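Putative metalloprotease II (Bacteroides fragilis, PDB 4ON1) is probably a secreted zinc-dependent metalloendopeptidase, captured with its probable N-terminal prodomain still attached and a zinc ion bound. Local coordinates at residues A[82-87]-A[93-98]; A[45-50]-A[54-59]; A[71-76]-A[219-224]. All coordinates share one frame; numbering follows the deposited sequence.

Interaction 1. Residues A[82-87]-A[93-98]; sequences DSINAI and ATIRLQ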
ATOM      1  N   ASP A  82      19.681   0.288   1.765  1.00 98.70           N
ATOM      2  CA  ASP A  82      19.145  -0.628   2.751  1.00 98.84           C
ATOM      3  C   ASP A  82      17.967  -1.340   2.101  1.00 88.27           C
ATOM      4  O   ASP A  82      17.831  -2.562   2.195  1.00100.09           O
ATOM      5  CB  ASP A  82      18.698   0.134   4.001  1.00 99.96           C
ATOM      6  CG  ASP A  82      19.854   0.487   4.919  1.00103.79           C
ATOM      7  OD1 ASP A  82      20.989   0.036   4.655  1.00 99.90           O
ATOM      8  OD2 ASP A  82      19.627   1.235   5.895  1.00106.45           O
ATOM      9  N   SER A  83      17.129  -0.545   1.437  1.00 68.03           N
ATOM     10  CA  SER A  83      15.932  -1.026   0.755  1.00 62.94           C
ATOM     11  C   SER A  83      15.080  -1.906   1.668  1.00 51.74           C
ATOM     12  O   SER A  83      14.766  -3.051   1.334  1.00 57.70           O
ATOM     13  CB  SER A  83      16.314  -1.789  -0.516  1.00 69.82           C
ATOM     14  OG  SER A  83      15.190  -1.971  -1.361  1.00 76.39           O
ATOM     15  N   ILE A  84      14.723  -1.360   2.825  1.00 32.82           N
ATOM     16  CA  ILE A  84      13.831  -2.040   3.757  1.00 38.95           C
ATOM     17  C   ILE A  84      12.686  -1.111   4.184  1.00 27.49           C
ATOM     18  O   ILE A  84      12.877   0.097   4.305  1.00 26.12           O
ATOM     19  CB  ILE A  84      14.624  -2.551   4.992  1.00 29.45           C
ATOM     20  CG1 ILE A  84      13.696  -3.119   6.069  1.00 31.83           C
ATOM     21  CG2 ILE A  84      15.480  -1.449   5.574  1.00 29.69           C
ATOM     22  CD1 ILE A  84      14.436  -3.793   7.207  1.00 38.09           C
ATOM     23  N   ASN A  85      11.501  -1.680   4.391  1.00 18.05           N
ATOM     24  CA  ASN A  85      10.362  -0.955   4.939  1.00 15.53           C
ATOM     25  C   ASN A  85       9.768  -1.749   6.082  1.00 24.42           C
ATOM     26  O   ASN A  85       9.901  -2.972   6.119  1.00 17.92           O
ATOM     27  CB  ASN A  85       9.278  -0.708   3.880  1.00 15.40           C
ATOM     28  CG  ASN A  85       9.687   0.329   2.847  1.00 28.39           C
ATOM     29  OD1 ASN A  85       9.887   0.008   1.673  1.00 35.84           O
ATOM     30  ND2 ASN A  85       9.819   1.576   3.283  1.00 34.79           N
ATOM     31  N   ALA A  86       9.098  -1.057   7.001  1.00 11.65           N
ATOM     32  CA  ALA A  86       8.389  -1.723   8.085  1.00 13.10           C
ATOM     33  C   ALA A  86       7.141  -0.948   8.432  1.00 17.59           C
ATOM     34  O   ALA A  86       7.027   0.241   8.127  1.00 17.28           O
ATOM     35  CB  ALA A  86       9.285  -1.877   9.321  1.00 11.20           C
ATOM     36  N   ILE A  87       6.197  -1.647   9.051  1.00 16.60           N
ATOM     37  CA  ILE A  87       4.935  -1.065   9.482  1.00 16.08           C
ATOM     38  C   ILE A  87       4.653  -1.464  10.919  1.00 17.19           C
ATOM     39  O   ILE A  87       4.791  -2.633  11.259  1.00 12.12           O
ATOM     40  CB  ILE A  87       3.783  -1.535   8.573  1.00 12.52           C
ATOM     41  CG1 ILE A  87       4.092  -1.174   7.113  1.00 17.30           C
ATOM     42  CG2 ILE A  87       2.466  -0.920   9.008  1.00 12.74           C
ATOM     43  CD1 ILE A  87       3.114  -1.754   6.118  1.00 16.44           C
ATOM     44  N   ALA A  93       2.413  -6.098  12.738  1.00 10.09           N
ATOM     45  CA  ALA A  93       3.597  -5.390  12.274  1.00 13.11           C
ATOM     46  C   ALA A  93       4.165  -6.146  11.098  1.00 17.44           C
ATOM     47  O   ALA A  93       3.923  -7.349  10.951  1.00 15.91           O
ATOM     48  CB  ALA A  93       4.640  -5.251  13.386  1.00  9.45           C
ATOM     49  N   THR A  94       4.890  -5.441  10.237  1.00 11.49           N
ATOM     50  CA  THR A  94       5.478  -6.073   9.062  1.00 14.94           C
ATOM     51  C   THR A  94       6.863  -5.524   8.805  1.00 15.49           C
ATOM     52  O   THR A  94       7.182  -4.411   9.210  1.00 15.52           O
ATOM     53  CB  THR A  94       4.643  -5.841   7.773  1.00 25.98           C
ATOM     54  OG1 THR A  94       4.735  -4.466   7.389  1.00 35.79           O
ATOM     55  CG2 THR A  94       3.183  -6.230   7.977  1.00 24.70           C
ATOM     56  N   ILE A  95       7.665  -6.317   8.110  1.00 17.02           N
ATOM     57  CA  ILE A  95       8.931  -5.886   7.553  1.00 16.93           C
ATOM     58  C   ILE A  95       8.960  -6.348   6.115  1.00 26.55           C
ATOM     59  O   ILE A  95       8.589  -7.484   5.820  1.00 20.49           O
ATOM     60  CB  ILE A  95      10.156  -6.482   8.285  1.00 28.92           C
ATOM     61  CG1 ILE A  95      10.203  -6.053   9.747  1.00 31.58           C
ATOM     62  CG2 ILE A  95      11.446  -6.044   7.600  1.00 32.44           C
ATOM     63  CD1 ILE A  95      11.534  -6.379  10.405  1.00 38.60           C
ATOM     64  N   ARG A  96       9.367  -5.460   5.219  1.00 13.94           N
ATOM     65  CA  ARG A  96       9.549  -5.827   3.825  1.00 16.71           C
ATOM     66  C   ARG A  96      10.985  -5.541   3.436  1.00 20.55           C
ATOM     67  O   ARG A  96      11.475  -4.426   3.635  1.00 19.16           O
ATOM     68  CB  ARG A  96       8.571  -5.062   2.923  1.00 21.80           C
ATOM     69  CG  ARG A  96       8.739  -5.371   1.450  1.00 29.65           C
ATOM     70  CD  ARG A  96       7.653  -4.730   0.614  1.00 36.41           C
ATOM     71  NE  ARG A  96       6.359  -5.367   0.833  1.00 29.71           N
ATOM     72  CZ  ARG A  96       5.253  -5.061   0.167  1.00 33.51           C
ATOM     73  NH1 ARG A  96       5.282  -4.126  -0.773  1.00 35.84           N
ATOM     74  NH2 ARG A  96       4.121  -5.695   0.439  1.00 28.07           N
ATOM     75  N   LEU A  97      11.673  -6.544   2.901  1.00 16.62           N
ATOM     76  CA  LEU A  97      13.037  -6.324   2.451  1.00 27.42           C
ATOM     77  C   LEU A  97      13.457  -7.296   1.356  1.00 26.34           C
ATOM     78  O   LEU A  97      12.714  -8.212   0.998  1.00 25.59           O
ATOM     79  CB  LEU A  97      14.000  -6.404   3.638  1.00 31.27           C
ATOM     80  CG  LEU A  97      13.800  -7.513   4.670  1.00 27.81           C
ATOM     81  CD1 LEU A  97      14.173  -8.863   4.107  1.00 35.93           C
ATOM     82  CD2 LEU A  97      14.614  -7.224   5.918  1.00 31.55           C
ATOM     83  N   GLN A  98      14.654  -7.081   0.824  1.00 27.48           N
ATOM     84  CA  GLN A  98      15.171  -7.925  -0.240  1.00 34.04           C
ATOM     85  C   GLN A  98      16.002  -9.078   0.308  1.00 36.22           C
ATOM     86  O   GLN A  98      16.926  -8.871   1.094  1.00 40.59           O
ATOM     87  CB  GLN A  98      16.003  -7.094  -1.216  1.00 31.18           C
ATOM     88  CG  GLN A  98      15.239  -5.926  -1.822  1.00 50.77           C
ATOM     89  CD  GLN A  98      14.723  -6.236  -3.214  1.00 65.94           C
ATOM     90  OE1 GLN A  98      14.599  -7.400  -3.599  1.00 66.82           O
ATOM     91  NE2 GLN A  98      14.417  -5.192  -3.977  1.00 71.98           N
TER
HETATM   92  O   HOH W   1      11.307  -2.710   1.068  1.00 38.22           O
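Asn85 and Arg96 form one hydrogen-bonded antiparallel pair and Ile87 and Thr94 the next, in strands whose directions differ by 171°. Each pair closes a ring of two backbone bonds; Arg96 N reaches Asn85 O at 2.7 Å, while Asn85 N reaches Arg96 O at 2.8 Å. Arg96 O also meets a water at 3.1 Å, and the same water lies 3.1 Å from Asn85 OD1, which ties side chain to backbone. Ile84, Ala86, Ile95 and Leu97 share one face of the sheet. The extended first torsion of Ile84 (chi1 173°) carries CD1 alongside the Leu97 side chain, 3.7 Å from Leu97 CD2, and obliquely across Ile95 CG2. On the other face, with Asn85 and Arg96, Ile87 and Thr94 lie side by side. Thr94 tucks OG1 between its nitrogen and carbonyl carbon (chi1 70°), and this hydroxyl oxygen sits 3.3 Å from Ile87 CB, with Ile87 CG1 and CD1 barely farther off. Arg96 instead bends away at chi3 to form a salt bridge with Asp105. This is a beta hairpin, and with strands 71-78 and 102-109 as its outer neighbours it forms the middle of an antiparallel meander in the fragilysin-type N-terminal domain.

Interaction 2. Residues A[45-50]-A[54-59]; sequences IMLQEG and WTTSIK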
ATOM      1  N   ILE A  45      19.806  -2.294  13.266  1.00 27.40           N
ATOM      2  CA  ILE A  45      19.285  -3.574  13.723  1.00 28.11           C
ATOM      3  C   ILE A  45      20.083  -4.723  13.134  1.00 30.69           C
ATOM      4  O   ILE A  45      20.348  -4.743  11.934  1.00 22.72           O
ATOM      5  CB  ILE A  45      17.814  -3.760  13.313  1.00 25.21           C
ATOM      6  CG1 ILE A  45      16.968  -2.558  13.747  1.00 28.01           C
ATOM      7  CG2 ILE A  45      17.261  -5.074  13.871  1.00 30.17           C
ATOM      8  CD1 ILE A  45      15.613  -2.504  13.068  1.00 26.70           C
ATOM      9  N   MET A  46      20.458  -5.683  13.970  1.00 25.36           N
ATOM     10  CA  MET A  46      21.032  -6.917  13.466  1.00 19.64           C
ATOM     11  C   MET A  46      19.954  -7.962  13.244  1.00 29.66           C
ATOM     12  O   MET A  46      19.273  -8.379  14.177  1.00 22.91           O
ATOM     13  CB  MET A  46      22.084  -7.462  14.414  1.00 20.90           C
ATOM     14  CG  MET A  46      22.374  -8.918  14.154  1.00 39.25           C
ATOM     15  SD  MET A  46      24.088  -9.285  14.453  1.00 73.94           S
ATOM     16  CE  MET A  46      24.781  -8.401  13.065  1.00 28.07           C
ATOM     17  N   LEU A  47      19.797  -8.365  11.991  1.00 24.16           N
ATOM     18  CA  LEU A  47      18.793  -9.343  11.625  1.00 20.68           C
ATOM     19  C   LEU A  47      19.429 -10.710  11.472  1.00 23.66           C
ATOM     20  O   LEU A  47      20.585 -10.829  11.062  1.00 20.17           O
ATOM     21  CB  LEU A  47      18.100  -8.936  10.323  1.00 17.21           C
ATOM     22  CG  LEU A  47      17.376  -7.592  10.364  1.00 19.99           C
ATOM     23  CD1 LEU A  47      16.952  -7.171   8.959  1.00 24.83           C
ATOM     24  CD2 LEU A  47      16.171  -7.692  11.278  1.00 17.64           C
ATOM     25  N   GLN A  48      18.667 -11.744  11.802  1.00 18.67           N
ATOM     26  CA  GLN A  48      19.106 -13.108  11.548  1.00 19.71           C
ATOM     27  C   GLN A  48      18.007 -13.880  10.832  1.00 23.76           C
ATOM     28  O   GLN A  48      16.830 -13.805  11.205  1.00 20.62           O
ATOM     29  CB  GLN A  48      19.491 -13.831  12.844  1.00 20.46           C
ATOM     30  CG  GLN A  48      19.770 -15.328  12.635  1.00 24.91           C
ATOM     31  CD  GLN A  48      20.128 -16.067  13.913  1.00 25.69           C
ATOM     32  OE1 GLN A  48      20.065 -15.511  15.011  1.00 29.13           O
ATOM     33  NE2 GLN A  48      20.518 -17.331  13.773  1.00 23.73           N
ATOM     34  N   GLU A  49      18.391 -14.571   9.766  1.00 21.85           N
ATOM     35  CA  GLU A  49      17.530 -15.565   9.146  1.00 28.75           C
ATOM     36  C   GLU A  49      18.365 -16.808   8.851  1.00 23.82           C
ATOM     37  O   GLU A  49      19.215 -16.799   7.960  1.00 27.04           O
ATOM     38  CB  GLU A  49      16.877 -15.014   7.875  1.00 24.05           C
ATOM     39  CG  GLU A  49      15.803 -15.935   7.301  1.00 28.88           C
ATOM     40  CD  GLU A  49      14.995 -15.285   6.194  1.00 31.69           C
ATOM     41  OE1 GLU A  49      15.565 -15.024   5.110  1.00 37.35           O
ATOM     42  OE2 GLU A  49      13.791 -15.036   6.412  1.00 28.78           O
ATOM     43  N   GLY A  50      18.135 -17.871   9.618  1.00 24.68           N
ATOM     44  CA  GLY A  50      18.946 -19.071   9.517  1.00 23.76           C
ATOM     45  C   GLY A  50      20.400 -18.776   9.823  1.00 32.88           C
ATOM     46  O   GLY A  50      20.706 -18.206  10.871  1.00 31.53           O
ATOM     47  N   TRP A  54      22.948 -10.114   9.361  1.00 26.86           N
ATOM     48  CA  TRP A  54      23.385  -8.861   8.756  1.00 27.48           C
ATOM     49  C   TRP A  54      22.739  -7.673   9.445  1.00 32.28           C
ATOM     50  O   TRP A  54      21.721  -7.816  10.132  1.00 28.32           O
ATOM     51  CB  TRP A  54      23.066  -8.847   7.258  1.00 22.91           C
ATOM     52  CG  TRP A  54      21.602  -8.685   6.928  1.00 21.26           C
ATOM     53  CD1 TRP A  54      20.976  -7.544   6.510  1.00 29.02           C
ATOM     54  CD2 TRP A  54      20.586  -9.701   6.986  1.00 24.00           C
ATOM     55  NE1 TRP A  54      19.637  -7.788   6.301  1.00 27.02           N
ATOM     56  CE2 TRP A  54      19.373  -9.101   6.585  1.00 20.23           C
ATOM     57  CE3 TRP A  54      20.588 -11.058   7.331  1.00 26.94           C
ATOM     58  CZ2 TRP A  54      18.170  -9.813   6.526  1.00 23.40           C
ATOM     59  CZ3 TRP A  54      19.393 -11.763   7.272  1.00 24.66           C
ATOM     60  CH2 TRP A  54      18.201 -11.139   6.870  1.00 26.89           C
ATOM     61  N   THR A  55      23.338  -6.500   9.271  1.00 27.20           N
ATOM     62  CA  THR A  55      22.802  -5.288   9.876  1.00 29.54           C
ATOM     63  C   THR A  55      22.074  -4.432   8.858  1.00 32.61           C
ATOM     64  O   THR A  55      22.424  -4.408   7.679  1.00 28.81           O
ATOM     65  CB  THR A  55      23.903  -4.428  10.513  1.00 29.22           C
ATOM     66  OG1 THR A  55      24.868  -4.081   9.511  1.00 40.82           O
ATOM     67  CG2 THR A  55      24.587  -5.193  11.623  1.00 29.20           C
ATOM     68  N   THR A  56      21.054  -3.729   9.328  1.00 25.59           N
ATOM     69  CA  THR A  56      20.372  -2.742   8.511  1.00 27.45           C
ATOM     70  C   THR A  56      20.015  -1.573   9.410  1.00 26.86           C
ATOM     71  O   THR A  56      19.996  -1.704  10.633  1.00 32.69           O
ATOM     72  CB  THR A  56      19.107  -3.304   7.845  1.00 30.79           C
ATOM     73  OG1 THR A  56      18.557  -2.320   6.958  1.00 41.82           O
ATOM     74  CG2 THR A  56      18.067  -3.663   8.899  1.00 30.07           C
ATOM     75  N   SER A  57      19.759  -0.420   8.814  1.00 21.34           N
ATOM     76  CA  SER A  57      19.315   0.717   9.600  1.00 31.44           C
ATOM     77  C   SER A  57      17.956   1.169   9.086  1.00 28.11           C
ATOM     78  O   SER A  57      17.697   1.099   7.892  1.00 40.15           O
ATOM     79  CB  SER A  57      20.336   1.852   9.538  1.00 38.09           C
ATOM     80  OG  SER A  57      20.227   2.557   8.319  1.00 54.92           O
ATOM     81  N   ILE A  58      17.080   1.613   9.985  1.00 21.94           N
ATOM     82  CA  ILE A  58      15.799   2.177   9.563  1.00 24.21           C
ATOM     83  C   ILE A  58      15.435   3.374  10.431  1.00 19.18           C
ATOM     84  O   ILE A  58      15.991   3.554  11.518  1.00 22.30           O
ATOM     85  CB  ILE A  58      14.632   1.157   9.631  1.00 35.57           C
ATOM     86  CG1 ILE A  58      14.290   0.811  11.075  1.00 32.88           C
ATOM     87  CG2 ILE A  58      14.931  -0.096   8.826  1.00 45.75           C
ATOM     88  CD1 ILE A  58      13.071  -0.090  11.186  1.00 32.70           C
ATOM     89  N   LYS A  59      14.516   4.199   9.939  1.00 23.08           N
ATOM     90  CA  LYS A  59      13.966   5.265  10.760  1.00 21.63           C
ATOM     91  C   LYS A  59      12.503   5.462  10.433  1.00 19.25           C
ATOM     92  O   LYS A  59      12.012   4.999   9.394  1.00 16.59           O
ATOM     93  CB  LYS A  59      14.718   6.580  10.566  1.00 33.89           C
ATOM     94  CG  LYS A  59      14.593   7.157   9.184  1.00 37.91           C
ATOM     95  CD  LYS A  59      15.272   8.521   9.098  1.00 54.53           C
ATOM     96  CE  LYS A  59      16.716   8.459   9.567  1.00 67.69           C
ATOM     97  NZ  LYS A  59      17.429   9.757   9.371  1.00 79.26           N
TER
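Leu47 lies over one face of the Trp54 indole, a CH-pi contact in which Leu47 CB stands 3.9 Å from the centroid of the six-membered ring, only 12° off its normal. A chi1 of 73° sets the Trp54 ring back over the partner strand, whereas Leu47 has CG anti to its carbonyl carbon (chi1 -60°). Leu47 CD1 thereby sits 3.8 Å from Trp54 CZ2 and 3.7 Å from the methyl Thr56 CG2. Beyond the leucine, the ring reaches Glu49, Trp54 CZ3 being 3.9 Å from Glu49 N. The same face continues with Ile45, whose side chain slants across that of Ile58, CD1 to CD1 4.0 Å. On the other face, Met46 folds at chi2 and chi3 until CE touches Thr55 CG2, 3.5 Å away. Two backbone rings, Ile45 with Thr56 and Leu47 with Trp54, hold this strongly twisted hairpin together; Leu47 N to Trp54 O measures 2.7 Å. Strand 19-22 pairs with strand 43-49 along its far edge. Leu47, Trp54, Thr56 and Ile58 pack against strands 84-88 and 92-99, and the Glu49 carboxylate is gripped by Arg99, Arg157 and Tyr106.

Interaction 3. Residues A[71-76]-A[219-224]; sequences RPVYLF and DITSQI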
ATOM      1  N   ARG A  71      -6.792   4.421  15.349  1.00 15.19           N
ATOM      2  CA  ARG A  71      -5.480   4.327  15.987  1.00 20.07           C
ATOM      3  C   ARG A  71      -4.389   4.619  14.967  1.00 20.42           C
ATOM      4  O   ARG A  71      -4.545   4.303  13.788  1.00 15.28           O
ATOM      5  CB  ARG A  71      -5.253   2.943  16.586  1.00 16.53           C
ATOM      6  CG  ARG A  71      -6.198   2.546  17.720  1.00 21.35           C
ATOM      7  CD  ARG A  71      -5.974   3.354  18.982  1.00 31.94           C
ATOM      8  NE  ARG A  71      -6.837   2.885  20.066  1.00 42.21           N
ATOM      9  CZ  ARG A  71      -8.018   3.411  20.371  1.00 45.62           C
ATOM     10  NH1 ARG A  71      -8.506   4.412  19.651  1.00 37.78           N
ATOM     11  NH2 ARG A  71      -8.723   2.915  21.380  1.00 47.84           N
ATOM     12  N   PRO A  72      -3.281   5.228  15.415  1.00 18.29           N
ATOM     13  CA  PRO A  72      -2.190   5.536  14.485  1.00 12.07           C
ATOM     14  C   PRO A  72      -1.447   4.281  14.024  1.00 12.13           C
ATOM     15  O   PRO A  72      -1.306   3.314  14.782  1.00 13.87           O
ATOM     16  CB  PRO A  72      -1.270   6.450  15.304  1.00 19.06           C
ATOM     17  CG  PRO A  72      -1.546   6.086  16.740  1.00 32.38           C
ATOM     18  CD  PRO A  72      -2.990   5.641  16.802  1.00 18.81           C
ATOM     19  N   VAL A  73      -0.999   4.300  12.772  1.00 11.65           N
ATOM     20  CA  VAL A  73      -0.101   3.277  12.242  1.00 13.40           C
ATOM     21  C   VAL A  73       1.162   3.981  11.754  1.00 18.16           C
ATOM     22  O   VAL A  73       1.087   5.062  11.183  1.00 12.36           O
ATOM     23  CB  VAL A  73      -0.739   2.477  11.081  1.00 12.58           C
ATOM     24  CG1 VAL A  73       0.263   1.482  10.497  1.00 10.16           C
ATOM     25  CG2 VAL A  73      -2.010   1.765  11.540  1.00  9.38           C
ATOM     26  N   TYR A  74       2.322   3.394  12.020  1.00 13.60           N
ATOM     27  CA  TYR A  74       3.581   4.059  11.721  1.00 14.01           C
ATOM     28  C   TYR A  74       4.351   3.338  10.615  1.00 17.38           C
ATOM     29  O   TYR A  74       4.312   2.112  10.503  1.00 16.26           O
ATOM     30  CB  TYR A  74       4.428   4.180  12.994  1.00 12.91           C
ATOM     31  CG  TYR A  74       3.734   4.936  14.114  1.00 26.98           C
ATOM     32  CD1 TYR A  74       3.579   6.318  14.055  1.00 25.74           C
ATOM     33  CD2 TYR A  74       3.215   4.267  15.217  1.00 22.49           C
ATOM     34  CE1 TYR A  74       2.940   7.015  15.071  1.00 23.64           C
ATOM     35  CE2 TYR A  74       2.571   4.954  16.240  1.00 23.43           C
ATOM     36  CZ  TYR A  74       2.440   6.324  16.160  1.00 24.68           C
ATOM     37  OH  TYR A  74       1.809   7.004  17.174  1.00 27.57           O
ATOM     38  N   LEU A  75       5.012   4.121   9.771  1.00 11.12           N
ATOM     39  CA  LEU A  75       5.809   3.580   8.683  1.00 16.53           C
ATOM     40  C   LEU A  75       7.287   3.803   8.973  1.00 20.11           C
ATOM     41  O   LEU A  75       7.660   4.773   9.631  1.00 17.36           O
ATOM     42  CB  LEU A  75       5.428   4.232   7.349  1.00 19.94           C
ATOM     43  CG  LEU A  75       3.979   4.093   6.880  1.00 18.41           C
ATOM     44  CD1 LEU A  75       3.787   4.713   5.497  1.00 17.74           C
ATOM     45  CD2 LEU A  75       3.580   2.628   6.848  1.00 19.51           C
ATOM     46  N   PHE A  76       8.122   2.896   8.477  1.00 11.12           N
ATOM     47  CA  PHE A  76       9.562   2.985   8.674  1.00 13.70           C
ATOM     48  C   PHE A  76      10.236   2.622   7.368  1.00 14.55           C
ATOM     49  O   PHE A  76       9.665   1.882   6.571  1.00 16.90           O
ATOM     50  CB  PHE A  76      10.034   2.045   9.786  1.00 11.79           C
ATOM     51  CG  PHE A  76       9.289   2.203  11.080  1.00 19.19           C
ATOM     52  CD1 PHE A  76       9.824   2.963  12.113  1.00 15.62           C
ATOM     53  CD2 PHE A  76       8.064   1.571  11.273  1.00 15.25           C
ATOM     54  CE1 PHE A  76       9.149   3.104  13.317  1.00 17.34           C
ATOM     55  CE2 PHE A  76       7.377   1.707  12.470  1.00 14.11           C
ATOM     56  CZ  PHE A  76       7.921   2.476  13.495  1.00 16.12           C
ATOM     57  N   ASP A 219      -2.183  -5.689   4.407  1.00 16.28           N
ATOM     58  CA  ASP A 219      -2.130  -5.410   2.972  1.00 14.30           C
ATOM     59  C   ASP A 219      -2.453  -3.944   2.678  1.00 16.32           C
ATOM     60  O   ASP A 219      -1.799  -3.310   1.852  1.00 18.31           O
ATOM     61  CB  ASP A 219      -3.099  -6.307   2.195  1.00 12.09           C
ATOM     62  CG  ASP A 219      -2.533  -7.692   1.934  1.00 28.17           C
ATOM     63  OD1 ASP A 219      -1.291  -7.827   1.854  1.00 27.72           O
ATOM     64  OD2 ASP A 219      -3.332  -8.643   1.792  1.00 23.92           O
ATOM     65  N   ILE A 220      -3.463  -3.411   3.357  1.00 12.26           N
ATOM     66  CA  ILE A 220      -3.858  -2.023   3.145  1.00 13.34           C
ATOM     67  C   ILE A 220      -2.702  -1.079   3.450  1.00 12.03           C
ATOM     68  O   ILE A 220      -2.403  -0.171   2.668  1.00 12.93           O
ATOM     69  CB  ILE A 220      -5.082  -1.660   4.005  1.00 15.25           C
ATOM     70  CG1 ILE A 220      -6.274  -2.531   3.590  1.00 15.57           C
ATOM     71  CG2 ILE A 220      -5.439  -0.188   3.849  1.00 12.23           C
ATOM     72  CD1 ILE A 220      -7.491  -2.387   4.490  1.00 17.52           C
ATOM     73  N   THR A 221      -2.043  -1.289   4.586  1.00 10.15           N
ATOM     74  CA  THR A 221      -0.953  -0.396   4.962  1.00 14.42           C
ATOM     75  C   THR A 221       0.312  -0.698   4.152  1.00 17.25           C
ATOM     76  O   THR A 221       1.140   0.184   3.957  1.00 14.05           O
ATOM     77  CB  THR A 221      -0.669  -0.454   6.467  1.00 17.78           C
ATOM     78  OG1 THR A 221      -0.524  -1.816   6.884  1.00 14.15           O
ATOM     79  CG2 THR A 221      -1.847   0.192   7.235  1.00 11.72           C
ATOM     80  N   SER A 222       0.456  -1.926   3.656  1.00 12.78           N
ATOM     81  CA  SER A 222       1.533  -2.204   2.697  1.00 17.95           C
ATOM     82  C   SER A 222       1.300  -1.446   1.386  1.00 11.38           C
ATOM     83  O   SER A 222       2.245  -0.915   0.803  1.00 14.76           O
ATOM     84  CB  SER A 222       1.661  -3.702   2.405  1.00 16.07           C
ATOM     85  OG  SER A 222       2.098  -4.412   3.549  1.00 24.64           O
ATOM     86  N   GLN A 223       0.049  -1.386   0.928  1.00 10.11           N
ATOM     87  CA  GLN A 223      -0.281  -0.586  -0.255  1.00 17.94           C
ATOM     88  C   GLN A 223      -0.001   0.897  -0.010  1.00 19.44           C
ATOM     89  O   GLN A 223       0.484   1.605  -0.896  1.00 11.20           O
ATOM     90  CB  GLN A 223      -1.746  -0.764  -0.647  1.00  9.04           C
ATOM     91  CG  GLN A 223      -2.137  -2.172  -1.103  1.00 13.77           C
ATOM     92  CD  GLN A 223      -1.836  -2.409  -2.569  1.00 16.06           C
ATOM     93  OE1 GLN A 223      -1.715  -1.462  -3.346  1.00 18.22           O
ATOM     94  NE2 GLN A 223      -1.747  -3.675  -2.963  1.00 17.44           N
ATOM     95  N   ILE A 224      -0.320   1.351   1.199  1.00 13.83           N
ATOM     96  CA  ILE A 224      -0.120   2.741   1.600  1.00 11.18           C
ATOM     97  C   ILE A 224       1.356   3.111   1.609  1.00 12.69           C
ATOM     98  O   ILE A 224       1.739   4.217   1.222  1.00 11.40           O
ATOM     99  CB  ILE A 224      -0.702   3.005   3.003  1.00 12.46           C
ATOM    100  CG1 ILE A 224      -2.227   3.097   2.949  1.00 13.70           C
ATOM    101  CG2 ILE A 224      -0.129   4.267   3.599  1.00  8.80           C
ATOM    102  CD1 ILE A 224      -2.861   3.084   4.340  1.00 10.96           C
TER
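Val73 and Thr221 bring together a strand of the N-terminal domain and a helix that follows more than 140 residues later, an instance of helix-on-sheet packing between that domain and what is probably the catalytic module. In the chain, helix 217-230 comes between strands 201-209 and 240-248, which pair in parallel, consistent with the backing helix of metzincin peptidases. The closest meeting is between methyls: Val73 CG1 is 4.1 Å from Thr221 CG2, the two side chains approaching at a slant. With chi1 at 176°, Val73 keeps CG2 beside its own nitrogen and leaves the CG1 methyl against Thr221. One helical turn on, Leu75 CD1 faces Ile224 CG2 at 4.4 Å. With no hydrogen bond across and only 137 Å² buried, even this tighter part is a light touch; Ile87 reinforces it by packing against Val73, Leu75 and Thr221, while Ile246 backs Thr221 and Ile224. The strand's alternation puts Tyr74 and Phe76 on the side turned from the helix, Tyr74 being exposed. Arg71, also exposed, lies at the start of the strand, too far along to meet the helix. On the helix, Ser222 faces away. Thr221 divides its two branches: its methyl serves the apolar contact, and its hydroxyl bonds to the phenol oxygen of Tyr92. The helix is anchored on its far side by Gln223, whose NE2 gives a hydrogen bond to His328 O and whose OE1 takes one from Leu332 N, in the first turn of the helix that carries the zinc ligands His334 and His338.

Interactions 1 and 2 and the strand half of interaction 3 belong to one succession of strands in the N-terminal domain. Interaction 1 lies centrally, its centre about 10 Å from that of interaction 2 and 12 Å from that of interaction 3, whereas those of interactions 2 and 3 are 21 Å apart. Interactions 1 and 2 meet through Ile84 CG2, 3.6 Å from Ile58 CG2, and a probable hydrogen bond from Ser57 OG to Asp82 OD2. Strand pairing joins interaction 1 to interaction 3, with Phe76 N 2.9 Å from Ala86 O. None touches the zinc, which Asp176, His334, His338 and His344 bind; the aspartate is consistent with zymogen latency, and interaction 3 packs the N-terminal domain against the enzyme body.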